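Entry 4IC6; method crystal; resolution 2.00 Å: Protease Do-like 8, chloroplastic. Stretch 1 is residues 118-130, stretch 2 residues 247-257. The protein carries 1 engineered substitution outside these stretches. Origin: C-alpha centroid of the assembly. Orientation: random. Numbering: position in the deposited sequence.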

# COMPACT_ATOMS: atom_id res chain seq x y z
N LEU A 118 34.58 10.13 -15.25
CA LEU A 118 34.44 10.43 -13.83
C LEU A 118 35.65 11.22 -13.33
O LEU A 118 36.80 10.83 -13.57
CB LEU A 118 34.29 9.14 -13.03
CG LEU A 118 34.38 9.28 -11.50
CD1 LEU A 118 33.20 10.08 -10.96
CD2 LEU A 118 34.46 7.89 -10.86
N VAL A 119 35.37 12.32 -12.64
CA VAL A 119 36.41 13.14 -12.04
C VAL A 119 36.52 12.84 -10.55
O VAL A 119 37.60 12.57 -10.04
CB VAL A 119 36.13 14.64 -12.27
CG1 VAL A 119 37.17 15.49 -11.55
CG2 VAL A 119 36.14 14.94 -13.77
N GLY A 120 35.39 12.88 -9.85
CA GLY A 120 35.35 12.45 -8.48
C GLY A 120 33.92 12.50 -7.99
O GLY A 120 33.06 13.10 -8.63
N ALA A 121 33.65 11.84 -6.87
CA ALA A 121 32.31 11.79 -6.33
C ALA A 121 32.42 11.93 -4.82
O ALA A 121 33.43 11.55 -4.25
CB ALA A 121 31.67 10.46 -6.71
N ASP A 122 31.39 12.49 -4.19
CA ASP A 122 31.36 12.55 -2.73
C ASP A 122 29.97 12.17 -2.24
O ASP A 122 29.01 12.94 -2.36
CB ASP A 122 31.73 13.95 -2.22
CG ASP A 122 31.78 14.03 -0.69
OD1 ASP A 122 32.55 13.27 -0.07
OD2 ASP A 122 31.02 14.85 -0.11
N ARG A 123 29.85 10.97 -1.68
CA ARG A 123 28.56 10.46 -1.27
C ARG A 123 27.90 11.30 -0.16
O ARG A 123 26.70 11.56 -0.20
CB ARG A 123 28.69 8.99 -0.85
CG ARG A 123 27.39 8.39 -0.38
CD ARG A 123 27.39 6.86 -0.39
NE ARG A 123 26.06 6.42 -0.81
CZ ARG A 123 25.79 5.31 -1.48
NH1 ARG A 123 26.76 4.47 -1.82
NH2 ARG A 123 24.53 5.05 -1.82
N ALA A 124 28.71 11.74 0.79
CA ALA A 124 28.21 12.51 1.93
C ALA A 124 27.43 13.76 1.52
O ALA A 124 26.43 14.10 2.13
CB ALA A 124 29.36 12.88 2.87
N LYS A 125 27.90 14.46 0.48
CA LYS A 125 27.17 15.64 -0.01
C LYS A 125 26.37 15.37 -1.30
O LYS A 125 25.84 16.30 -1.90
CB LYS A 125 28.13 16.82 -0.21
CG LYS A 125 28.83 17.29 1.06
CD LYS A 125 27.79 17.76 2.10
CE LYS A 125 28.43 18.54 3.25
NZ LYS A 125 27.39 19.15 4.16
N ASP A 126 26.28 14.10 -1.69
CA ASP A 126 25.56 13.69 -2.90
C ASP A 126 25.96 14.54 -4.10
O ASP A 126 25.11 15.14 -4.77
CB ASP A 126 24.03 13.79 -2.71
CG ASP A 126 23.26 13.02 -3.78
OD1 ASP A 126 23.90 12.49 -4.72
OD2 ASP A 126 22.02 12.95 -3.68
N LEU A 127 27.26 14.60 -4.37
CA LEU A 127 27.76 15.33 -5.53
C LEU A 127 28.76 14.50 -6.30
O LEU A 127 29.54 13.74 -5.72
CB LEU A 127 28.41 16.64 -5.10
CG LEU A 127 27.43 17.64 -4.49
CD1 LEU A 127 28.18 18.76 -3.78
CD2 LEU A 127 26.51 18.18 -5.59
N ALA A 128 28.73 14.65 -7.62
CA ALA A 128 29.67 13.97 -8.51
C ALA A 128 30.11 14.95 -9.57
O ALA A 128 29.36 15.86 -9.93
CB ALA A 128 29.02 12.75 -9.15
N VAL A 129 31.33 14.77 -10.06
CA VAL A 129 31.84 15.63 -11.11
C VAL A 129 32.30 14.77 -12.29
O VAL A 129 33.06 13.83 -12.12
CB VAL A 129 33.01 16.49 -10.59
CG1 VAL A 129 33.56 17.40 -11.70
CG2 VAL A 129 32.55 17.33 -9.41
N LEU A 130 31.80 15.10 -13.48
CA LEU A 130 32.23 14.43 -14.70
C LEU A 130 33.06 15.40 -15.54
O LEU A 130 33.10 16.61 -15.27
CB LEU A 130 31.05 13.92 -15.53
CG LEU A 130 30.02 13.03 -14.83
CD1 LEU A 130 29.02 12.52 -15.85
CD2 LEU A 130 30.69 11.86 -14.13
N GLN A 247 37.58 20.40 -4.77
CA GLN A 247 38.26 19.26 -4.13
C GLN A 247 38.14 18.01 -4.99
O GLN A 247 39.11 17.28 -5.19
CB GLN A 247 37.68 19.00 -2.73
CG GLN A 247 37.83 20.16 -1.75
CD GLN A 247 37.43 19.79 -0.33
OE1 GLN A 247 36.36 20.19 0.16
NE2 GLN A 247 38.28 19.02 0.35
N LEU A 248 36.94 17.74 -5.52
CA LEU A 248 36.77 16.59 -6.40
C LEU A 248 37.60 16.75 -7.67
O LEU A 248 38.18 15.79 -8.17
CB LEU A 248 35.28 16.36 -6.73
CG LEU A 248 34.41 16.02 -5.51
CD1 LEU A 248 32.93 15.86 -5.88
CD2 LEU A 248 34.94 14.78 -4.79
N ILE A 249 37.67 17.97 -8.19
CA ILE A 249 38.44 18.19 -9.40
C ILE A 249 39.93 17.99 -9.11
O ILE A 249 40.63 17.37 -9.88
CB ILE A 249 38.20 19.58 -10.01
CG1 ILE A 249 36.80 19.65 -10.62
CG2 ILE A 249 39.29 19.90 -11.06
CD1 ILE A 249 36.39 21.02 -11.06
N GLN A 250 40.38 18.51 -7.97
CA GLN A 250 41.80 18.46 -7.63
C GLN A 250 42.22 17.09 -7.14
O GLN A 250 43.28 16.60 -7.52
CB GLN A 250 42.14 19.53 -6.59
N PHE A 251 41.37 16.46 -6.32
CA PHE A 251 41.75 15.25 -5.59
C PHE A 251 40.92 14.00 -5.90
O PHE A 251 41.33 12.89 -5.55
CB PHE A 251 41.70 15.52 -4.08
CG PHE A 251 42.60 16.65 -3.64
CD1 PHE A 251 43.98 16.53 -3.74
CD2 PHE A 251 42.06 17.82 -3.14
CE1 PHE A 251 44.79 17.57 -3.35
CE2 PHE A 251 42.87 18.87 -2.75
CZ PHE A 251 44.24 18.75 -2.85
N SER A 252 39.77 14.18 -6.55
CA SER A 252 38.86 13.08 -6.88
C SER A 252 38.02 12.63 -5.68
O SER A 252 37.10 11.82 -5.83
CB SER A 252 39.59 11.88 -7.50
OG SER A 252 39.99 10.95 -6.50
N LYS A 253 38.32 13.16 -4.50
CA LYS A 253 37.53 12.81 -3.31
C LYS A 253 37.65 13.90 -2.26
O LYS A 253 38.54 14.75 -2.33
CB LYS A 253 37.99 11.47 -2.73
CG LYS A 253 39.40 11.49 -2.15
CD LYS A 253 39.82 10.14 -1.57
CE LYS A 253 40.26 9.17 -2.67
NZ LYS A 253 41.18 8.09 -2.19
N VAL A 254 36.78 13.86 -1.26
CA VAL A 254 36.93 14.79 -0.15
C VAL A 254 37.44 14.09 1.11
O VAL A 254 36.81 13.16 1.61
CB VAL A 254 35.61 15.50 0.17
CG1 VAL A 254 35.78 16.46 1.35
CG2 VAL A 254 35.11 16.22 -1.07
N LEU A 255 38.57 14.55 1.62
CA LEU A 255 39.08 14.09 2.91
C LEU A 255 38.49 14.94 4.04
O LEU A 255 38.61 16.16 4.01
CB LEU A 255 40.61 14.18 2.95
CG LEU A 255 41.26 13.62 4.22
CD1 LEU A 255 40.89 12.15 4.39
CD2 LEU A 255 42.79 13.80 4.23
N ARG A 256 37.85 14.31 5.02
CA ARG A 256 37.24 15.04 6.14
C ARG A 256 37.82 14.62 7.49
O ARG A 256 37.94 13.42 7.76
CB ARG A 256 35.73 14.80 6.19
CG ARG A 256 34.95 15.41 5.05
CD ARG A 256 33.46 15.17 5.23
NE ARG A 256 32.70 15.85 4.18
CZ ARG A 256 32.43 15.31 2.99
NH1 ARG A 256 31.74 16.00 2.10
NH2 ARG A 256 32.86 14.09 2.71
N ALA A 257 38.18 15.59 8.32
CA ALA A 257 38.63 15.30 9.67
C ALA A 257 37.38 15.39 10.52
O ALA A 257 36.53 16.24 10.28
CB ALA A 257 39.65 16.31 10.15
O HOH W 1 34.64 11.96 -1.30

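A helix and the loop that follows it can pack on a β-hairpin through an apolar anchor and a polar clamp, and the contact between residues 118-130 and 247-257 of Protease Do-like 8 illustrates the principle well. The anchor is Leu248, which covers the largest area of any residue here. Its CA-to-CB bond points toward the hairpin, and its m,t rotamer carries the methyl groups across both strands: CD1 lies 3.8 Å from Val129 CG2, while CD2 approaches Ala121 O at 3.6 Å. Ile249 extends the apolar patch, its CG1 lying 4.1 Å from Val129 CG1 and 4.3 Å from Val119 CG1.

The clamp is formed by Arg256, second in coverage, and Asp122, third. The two side chains meet in a bidentate salt bridge, with Arg256 NH1 donating to Asp122 OD2 at 2.6 Å and Arg256 NH2 to Asp122 OD1 at 2.9 Å. Both hydrogen bonds are nearly straight, at 171° and 165°, so charge attraction and directional bonding reinforce each other. Ala124 CB covers one face of the guanidinium, 3.7 Å from Arg256 NH2. The carboxylate also ties the turn to the clamp: Asp122 OD2 accepts from Lys125 N at 3.2 Å, and a water donates to Asp122 OD1 at 2.8 Å and to Ala121 O at 3.2 Å while accepting from Val254 N at 2.9 Å.

Where the helix ends, the backbones come close. The CA atoms of Gly120 and Ser252 are 3.9 Å apart, and Gly120 CA is 3.2 Å from Ser252 O. A CB on Gly120 would fall 2.5 Å from Ser252 O, a clash, so the absence of a side chain permits this approach. Ser252, leaving the helix with positive phi, also makes a CA-H...O contact, its CA 3.4 Å from Val119 O.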